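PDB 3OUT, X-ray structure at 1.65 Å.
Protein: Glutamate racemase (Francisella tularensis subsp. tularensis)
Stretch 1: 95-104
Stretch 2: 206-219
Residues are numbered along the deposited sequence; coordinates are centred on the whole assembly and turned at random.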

ATOM      1  N   ILE B  95       6.678  -8.462  23.421  1.00 12.29           N
ATOM      2  CA  ILE B  95       7.617  -9.214  22.569  1.00 12.00           C
ATOM      3  C   ILE B  95       8.911  -8.427  22.409  1.00 11.36           C
ATOM      4  O   ILE B  95       8.876  -7.279  22.012  1.00 11.41           O
ATOM      5  CB  ILE B  95       6.965  -9.499  21.175  1.00 12.00           C
ATOM      6  CG1 ILE B  95       5.712 -10.379  21.355  1.00 13.31           C
ATOM      7  CG2 ILE B  95       7.996 -10.147  20.180  1.00 13.28           C
ATOM      8  CD1 ILE B  95       5.963 -11.710  22.021  1.00 15.58           C
ATOM      9  N   PRO B  96      10.057  -9.025  22.720  1.00 11.46           N
ATOM     10  CA  PRO B  96      11.290  -8.276  22.624  1.00 12.26           C
ATOM     11  C   PRO B  96      11.726  -8.018  21.190  1.00 11.93           C
ATOM     12  O   PRO B  96      11.550  -8.874  20.335  1.00 11.26           O
ATOM     13  CB  PRO B  96      12.314  -9.170  23.312  1.00 12.46           C
ATOM     14  CG  PRO B  96      11.802 -10.513  23.217  1.00 13.02           C
ATOM     15  CD  PRO B  96      10.278 -10.371  23.262  1.00 11.33           C
ATOM     16  N   VAL B  97      12.332  -6.851  20.990  1.00 13.02           N
ATOM     17  CA  VAL B  97      12.841  -6.409  19.705  1.00 11.93           C
ATOM     18  C   VAL B  97      14.321  -6.094  19.837  1.00 12.63           C
ATOM     19  O   VAL B  97      14.722  -5.232  20.654  1.00 13.13           O
ATOM     20  CB  VAL B  97      12.082  -5.145  19.220  1.00 11.61           C
ATOM     21  CG1 VAL B  97      12.637  -4.670  17.896  1.00 13.23           C
ATOM     22  CG2 VAL B  97      10.582  -5.415  19.142  1.00 11.69           C
ATOM     23  N   ILE B  98      15.130  -6.777  19.035  1.00 10.01           N
ATOM     24  CA  ILE B  98      16.555  -6.557  18.929  1.00 11.06           C
ATOM     25  C   ILE B  98      16.766  -5.823  17.613  1.00 10.67           C
ATOM     26  O   ILE B  98      16.075  -6.109  16.652  1.00 10.42           O
ATOM     27  CB  ILE B  98      17.303  -7.913  18.858  1.00 11.48           C
ATOM     28  CG1 ILE B  98      17.140  -8.753  20.147  1.00 15.75           C
ATOM     29  CG2 ILE B  98      18.760  -7.725  18.489  1.00 12.64           C
ATOM     30  CD1 ILE B  98      17.688  -8.096  21.343  1.00 19.04           C
ATOM     31  N   ASP B  99      17.706  -4.900  17.538  1.00  9.32           N
ATOM     32  CA  ASP B  99      17.928  -4.139  16.268  1.00  9.22           C
ATOM     33  C   ASP B  99      19.402  -4.038  15.926  1.00  9.08           C
ATOM     34  O   ASP B  99      20.265  -4.061  16.812  1.00  8.91           O
ATOM     35  CB  ASP B  99      17.302  -2.754  16.303  1.00  9.95           C
ATOM     36  CG  ASP B  99      18.048  -1.808  17.170  1.00 11.04           C
ATOM     37  OD1 ASP B  99      17.873  -1.862  18.416  1.00 11.25           O
ATOM     38  OD2 ASP B  99      18.869  -1.052  16.624  1.00 10.60           O
ATOM     39  N   VAL B 100      19.701  -3.932  14.636  1.00  8.89           N
ATOM     40  CA  VAL B 100      21.092  -3.955  14.168  1.00  8.48           C
ATOM     41  C   VAL B 100      21.890  -2.710  14.536  1.00  8.41           C
ATOM     42  O   VAL B 100      23.108  -2.799  14.636  1.00  9.50           O
ATOM     43  CB  VAL B 100      21.228  -4.194  12.643  1.00  9.14           C
ATOM     44  CG1 VAL B 100      20.960  -5.646  12.307  1.00 11.97           C
ATOM     45  CG2 VAL B 100      20.293  -3.238  11.757  1.00  8.71           C
ATOM     46  N   ILE B 101      21.254  -1.552  14.749  1.00  8.09           N
ATOM     47  CA  ILE B 101      21.997  -0.372  15.153  1.00  8.32           C
ATOM     48  C   ILE B 101      22.501  -0.547  16.582  1.00  8.13           C
ATOM     49  O   ILE B 101      23.662  -0.240  16.859  1.00  8.85           O
ATOM     50  CB  ILE B 101      21.195   0.926  14.957  1.00  7.56           C
ATOM     51  CG1 ILE B 101      20.924   1.146  13.464  1.00 10.04           C
ATOM     52  CG2 ILE B 101      21.923   2.136  15.566  1.00  8.81           C
ATOM     53  CD1 ILE B 101      20.217   2.444  13.142  1.00  7.84           C
ATOM     54  N   THR B 102      21.650  -1.063  17.470  1.00  8.12           N
ATOM     55  CA  THR B 102      22.126  -1.402  18.841  1.00  8.16           C
ATOM     56  C   THR B 102      23.327  -2.330  18.791  1.00  9.02           C
ATOM     57  O   THR B 102      24.297  -2.152  19.547  1.00  9.88           O
ATOM     58  CB  THR B 102      20.968  -2.007  19.683  1.00  8.86           C
ATOM     59  OG1 THR B 102      19.906  -1.043  19.761  1.00 10.32           O
ATOM     60  CG2 THR B 102      21.430  -2.402  21.080  1.00 10.92           C
ATOM     61  N   ALA B 103      23.280  -3.313  17.923  1.00  8.67           N
ATOM     62  CA  ALA B 103      24.408  -4.228  17.721  1.00  9.52           C
ATOM     63  C   ALA B 103      25.667  -3.503  17.252  1.00  9.80           C
ATOM     64  O   ALA B 103      26.756  -3.707  17.790  1.00 11.34           O
ATOM     65  CB  ALA B 103      24.023  -5.336  16.725  1.00  9.70           C
ATOM     66  N   GLY B 104      25.534  -2.652  16.229  1.00  9.67           N
ATOM     67  CA  GLY B 104      26.686  -1.883  15.750  1.00  9.35           C
ATOM     68  C   GLY B 104      27.310  -1.015  16.826  1.00  8.84           C
ATOM     69  O   GLY B 104      28.542  -0.937  16.931  1.00 10.12           O
ATOM     70  N   ASP B 206      30.696  -5.117  10.866  1.00 13.98           N
ATOM     71  CA  ASP B 206      29.460  -5.648  10.289  1.00 13.31           C
ATOM     72  C   ASP B 206      28.631  -6.131  11.459  1.00 14.25           C
ATOM     73  O   ASP B 206      28.975  -7.152  12.047  1.00 15.48           O
ATOM     74  CB  ASP B 206      29.781  -6.811   9.346  1.00 13.53           C
ATOM     75  CG  ASP B 206      28.542  -7.545   8.855  1.00 14.18           C
ATOM     76  OD1 ASP B 206      27.414  -7.165   9.259  1.00 13.15           O
ATOM     77  OD2 ASP B 206      28.703  -8.455   7.977  1.00 15.62           O
ATOM     78  N   PRO B 207      27.534  -5.442  11.771  1.00 14.28           N
ATOM     79  CA  PRO B 207      26.806  -5.744  12.998  1.00 15.13           C
ATOM     80  C   PRO B 207      25.820  -6.907  12.919  1.00 12.98           C
ATOM     81  O   PRO B 207      25.190  -7.213  13.917  1.00 12.80           O
ATOM     82  CB  PRO B 207      26.056  -4.458  13.247  1.00 15.39           C
ATOM     83  CG  PRO B 207      25.738  -3.964  11.924  1.00 16.70           C
ATOM     84  CD  PRO B 207      26.991  -4.241  11.118  1.00 15.27           C
ATOM     85  N   SER B 208      25.633  -7.542  11.761  1.00 12.31           N
ATOM     86  CA  SER B 208      24.603  -8.609  11.674  1.00 13.11           C
ATOM     87  C   SER B 208      24.757  -9.776  12.610  1.00 11.94           C
ATOM     88  O   SER B 208      23.779 -10.211  13.220  1.00 11.23           O
ATOM     89  CB  SER B 208      24.444  -9.135  10.246  1.00 14.96           C
ATOM     90  OG  SER B 208      25.673  -9.541   9.719  1.00 22.49           O
ATOM     91  N   LEU B 209      25.958 -10.343  12.711  1.00 11.36           N
ATOM     92  CA  LEU B 209      26.139 -11.489  13.593  1.00 11.28           C
ATOM     93  C   LEU B 209      25.958 -11.098  15.063  1.00 11.07           C
ATOM     94  O   LEU B 209      25.349 -11.835  15.818  1.00 12.50           O
ATOM     95  CB  LEU B 209      27.503 -12.157  13.367  1.00 12.00           C
ATOM     96  CG  LEU B 209      27.737 -13.427  14.185  1.00 14.82           C
ATOM     97  CD1 LEU B 209      26.704 -14.557  13.926  1.00 13.83           C
ATOM     98  CD2 LEU B 209      29.193 -13.873  13.895  1.00 13.29           C
ATOM     99  N   GLN B 210      26.486  -9.941  15.439  1.00 12.03           N
ATOM    100  CA  GLN B 210      26.320  -9.407  16.806  1.00 11.65           C
ATOM    101  C   GLN B 210      24.841  -9.293  17.150  1.00 12.37           C
ATOM    102  O   GLN B 210      24.427  -9.701  18.249  1.00 11.52           O
ATOM    103  CB  GLN B 210      27.010  -8.070  16.944  1.00 11.73           C
ATOM    104  CG  GLN B 210      26.868  -7.371  18.314  1.00 12.80           C
ATOM    105  CD  GLN B 210      27.601  -8.067  19.479  1.00 18.02           C
ATOM    106  OE1 GLN B 210      28.041  -9.204  19.384  1.00 15.49           O
ATOM    107  NE2 GLN B 210      27.731  -7.357  20.585  1.00 20.21           N
ATOM    108  N   ALA B 211      24.034  -8.772  16.215  1.00 11.22           N
ATOM    109  CA  ALA B 211      22.585  -8.702  16.450  1.00 10.93           C
ATOM    110  C   ALA B 211      21.986 -10.082  16.688  1.00 11.15           C
ATOM    111  O   ALA B 211      21.178 -10.302  17.605  1.00 10.33           O
ATOM    112  CB  ALA B 211      21.848  -7.945  15.234  1.00 10.17           C
ATOM    113  N   SER B 212      22.393 -11.050  15.867  1.00 10.99           N
ATOM    114  CA  SER B 212      21.929 -12.425  16.066  1.00 12.14           C
ATOM    115  C   SER B 212      22.337 -12.989  17.430  1.00 12.05           C
ATOM    116  O   SER B 212      21.541 -13.640  18.093  1.00 12.31           O
ATOM    117  CB  SER B 212      22.421 -13.303  14.927  1.00 12.50           C
ATOM    118  OG  SER B 212      22.003 -12.764  13.675  1.00 14.65           O
ATOM    119  N   LYS B 213      23.579 -12.733  17.835  1.00 12.51           N
ATOM    120  CA  LYS B 213      24.054 -13.138  19.177  1.00 13.18           C
ATOM    121  C   LYS B 213      23.285 -12.505  20.317  1.00 12.42           C
ATOM    122  O   LYS B 213      23.048 -13.172  21.326  1.00 12.39           O
ATOM    123  CB  LYS B 213      25.536 -12.860  19.310  1.00 14.60           C
ATOM    124  CG  LYS B 213      26.326 -13.736  18.370  1.00 17.51           C
ATOM    125  CD  LYS B 213      27.777 -13.786  18.687  1.00 24.35           C
ATOM    126  CE  LYS B 213      28.461 -12.484  18.656  1.00 26.85           C
ATOM    127  NZ  LYS B 213      29.923 -12.672  18.992  1.00 29.58           N
HETATM  128  N   MSE B 214      22.888 -11.240  20.150  1.00 12.46           N
HETATM  129  CA  MSE B 214      22.054 -10.566  21.139  1.00 13.15           C
HETATM  130  C   MSE B 214      20.721 -11.299  21.289  1.00 13.80           C
HETATM  131  O   MSE B 214      20.215 -11.456  22.396  1.00 14.33           O
HETATM  132  CB  MSE B 214      21.872  -9.067  20.813  1.00 13.16           C
HETATM  133  CG  MSE B 214      23.136  -8.276  21.021  1.00 13.22           C
HETATM  134 SE   MSE B 214      22.839  -6.454  20.436  1.00 20.75          SE
HETATM  135  CE  MSE B 214      24.082  -5.566  21.671  1.00 20.30           C
ATOM    136  N   LEU B 215      20.132 -11.715  20.169  1.00 13.71           N
ATOM    137  CA  LEU B 215      18.898 -12.466  20.221  1.00 13.96           C
ATOM    138  C   LEU B 215      19.129 -13.838  20.891  1.00 14.17           C
ATOM    139  O   LEU B 215      18.379 -14.200  21.757  1.00 14.31           O
ATOM    140  CB  LEU B 215      18.303 -12.631  18.826  1.00 14.82           C
ATOM    141  CG  LEU B 215      17.008 -13.461  18.779  1.00 17.39           C
ATOM    142  CD1 LEU B 215      15.983 -12.958  19.784  1.00 17.27           C
ATOM    143  CD2 LEU B 215      16.424 -13.431  17.393  1.00 19.79           C
ATOM    144  N   TYR B 216      20.193 -14.550  20.524  1.00 14.95           N
ATOM    145  CA  TYR B 216      20.561 -15.799  21.197  1.00 14.67           C
ATOM    146  C   TYR B 216      20.628 -15.602  22.735  1.00 15.62           C
ATOM    147  O   TYR B 216      20.027 -16.373  23.498  1.00 14.79           O
ATOM    148  CB  TYR B 216      21.903 -16.369  20.709  1.00 15.65           C
ATOM    149  CG  TYR B 216      22.302 -17.537  21.567  1.00 16.54           C
ATOM    150  CD1 TYR B 216      21.829 -18.814  21.310  1.00 18.65           C
ATOM    151  CD2 TYR B 216      23.111 -17.350  22.675  1.00 21.52           C
ATOM    152  CE1 TYR B 216      22.142 -19.884  22.143  1.00 20.55           C
ATOM    153  CE2 TYR B 216      23.435 -18.411  23.520  1.00 22.60           C
ATOM    154  CZ  TYR B 216      22.940 -19.672  23.246  1.00 22.77           C
ATOM    155  OH  TYR B 216      23.263 -20.724  24.084  1.00 25.16           O
ATOM    156  N   SER B 217      21.340 -14.567  23.191  1.00 15.67           N
ATOM    157  CA  SER B 217      21.530 -14.404  24.636  1.00 17.69           C
ATOM    158  C   SER B 217      20.206 -14.192  25.329  1.00 17.82           C
ATOM    159  O   SER B 217      19.965 -14.758  26.395  1.00 18.08           O
ATOM    160  CB  SER B 217      22.457 -13.241  24.943  1.00 18.13           C
ATOM    161  OG  SER B 217      23.738 -13.550  24.476  1.00 23.14           O
ATOM    162  N   LEU B 218      19.327 -13.400  24.703  1.00 16.79           N
ATOM    163  CA  LEU B 218      18.025 -13.162  25.261  1.00 18.03           C
ATOM    164  C   LEU B 218      17.222 -14.445  25.360  1.00 17.87           C
ATOM    165  O   LEU B 218      16.629 -14.718  26.394  1.00 18.99           O
ATOM    166  CB  LEU B 218      17.252 -12.123  24.451  1.00 17.62           C
ATOM    167  CG  LEU B 218      15.922 -11.615  25.021  1.00 21.11           C
ATOM    168  CD1 LEU B 218      15.579 -10.214  24.466  1.00 21.24           C
ATOM    169  CD2 LEU B 218      14.788 -12.592  24.770  1.00 25.93           C
ATOM    170  N   LEU B 219      17.168 -15.227  24.286  1.00 16.87           N
ATOM    171  CA  LEU B 219      16.384 -16.480  24.341  1.00 17.25           C
ATOM    172  C   LEU B 219      16.938 -17.468  25.369  1.00 18.86           C
ATOM    173  O   LEU B 219      16.198 -18.119  26.089  1.00 18.68           O
ATOM    174  CB  LEU B 219      16.343 -17.153  22.978  1.00 16.77           C
ATOM    175  CG  LEU B 219      15.618 -16.353  21.897  1.00 13.15           C
ATOM    176  CD1 LEU B 219      15.729 -17.088  20.583  1.00 13.76           C
ATOM    177  CD2 LEU B 219      14.134 -16.133  22.214  1.00 13.78           C
TER

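How do the two backbones lie against each other? The helix of residues 208-219 runs nearly antiparallel to strand 97-99, at 158° with axes 8.2 Å apart at their closest, and crosses helix 100-104 steeply, at 105° and 8.1 Å. The backbones draw together toward Gly-104: CA atoms of Pro-96 and Leu-218 are 8.7 Å apart, those of Ala-103 and Ala-211 5.0 Å, and those of Gly-104 and Pro-207 4.7 Å.

What meets where the backbones come closest? Ala-103 CB sits 3.5 Å from Ala-211 N and 3.7 Å from Ala-211 CB, so a methyl group rests directly on the opposing backbone. Gly-104 N lies 3.5 Å from Pro-207 CB. Gly-104 N donates its hydrogen bond to Val-100 O within its own helix, and the contact with Pro-207 CB is van der Waals packing.

Which larger side chains add to the contact? Ile-98 points from the strand toward the helix, with CG2 4.1 Å from Met-214 CB and CG1 4.3 Å from Leu-215 CB. Farther along the helix, Pro-96 CB meets Leu-218 CD1 at 3.6 Å. Met-214, a selenomethionine, places SE 4.1 Å from Ala-103 CB. These are apolar contacts, held by close packing and the exclusion of water. Met-214 CE also reaches within 4.2 Å of Thr-102 CG2, a van der Waals contact.

Where, then, does the hydrogen bonding go? No hydrogen bond crosses between the stretches; the two aspartates instead serve the helix starts of their own stretches. Asp-99 caps its helix, OD2 accepting from Thr-102 N at 2.9 Å, while its OD1 accepts from Thr-102 OG1 at 2.6 Å. Similarly, Asp-206 OD1 accepts from Ser-208 N at 3.1 Å and from Ser-208 OG at 3.0 Å. Both caps satisfy amides at a helix start, where no preceding turn supplies a carbonyl.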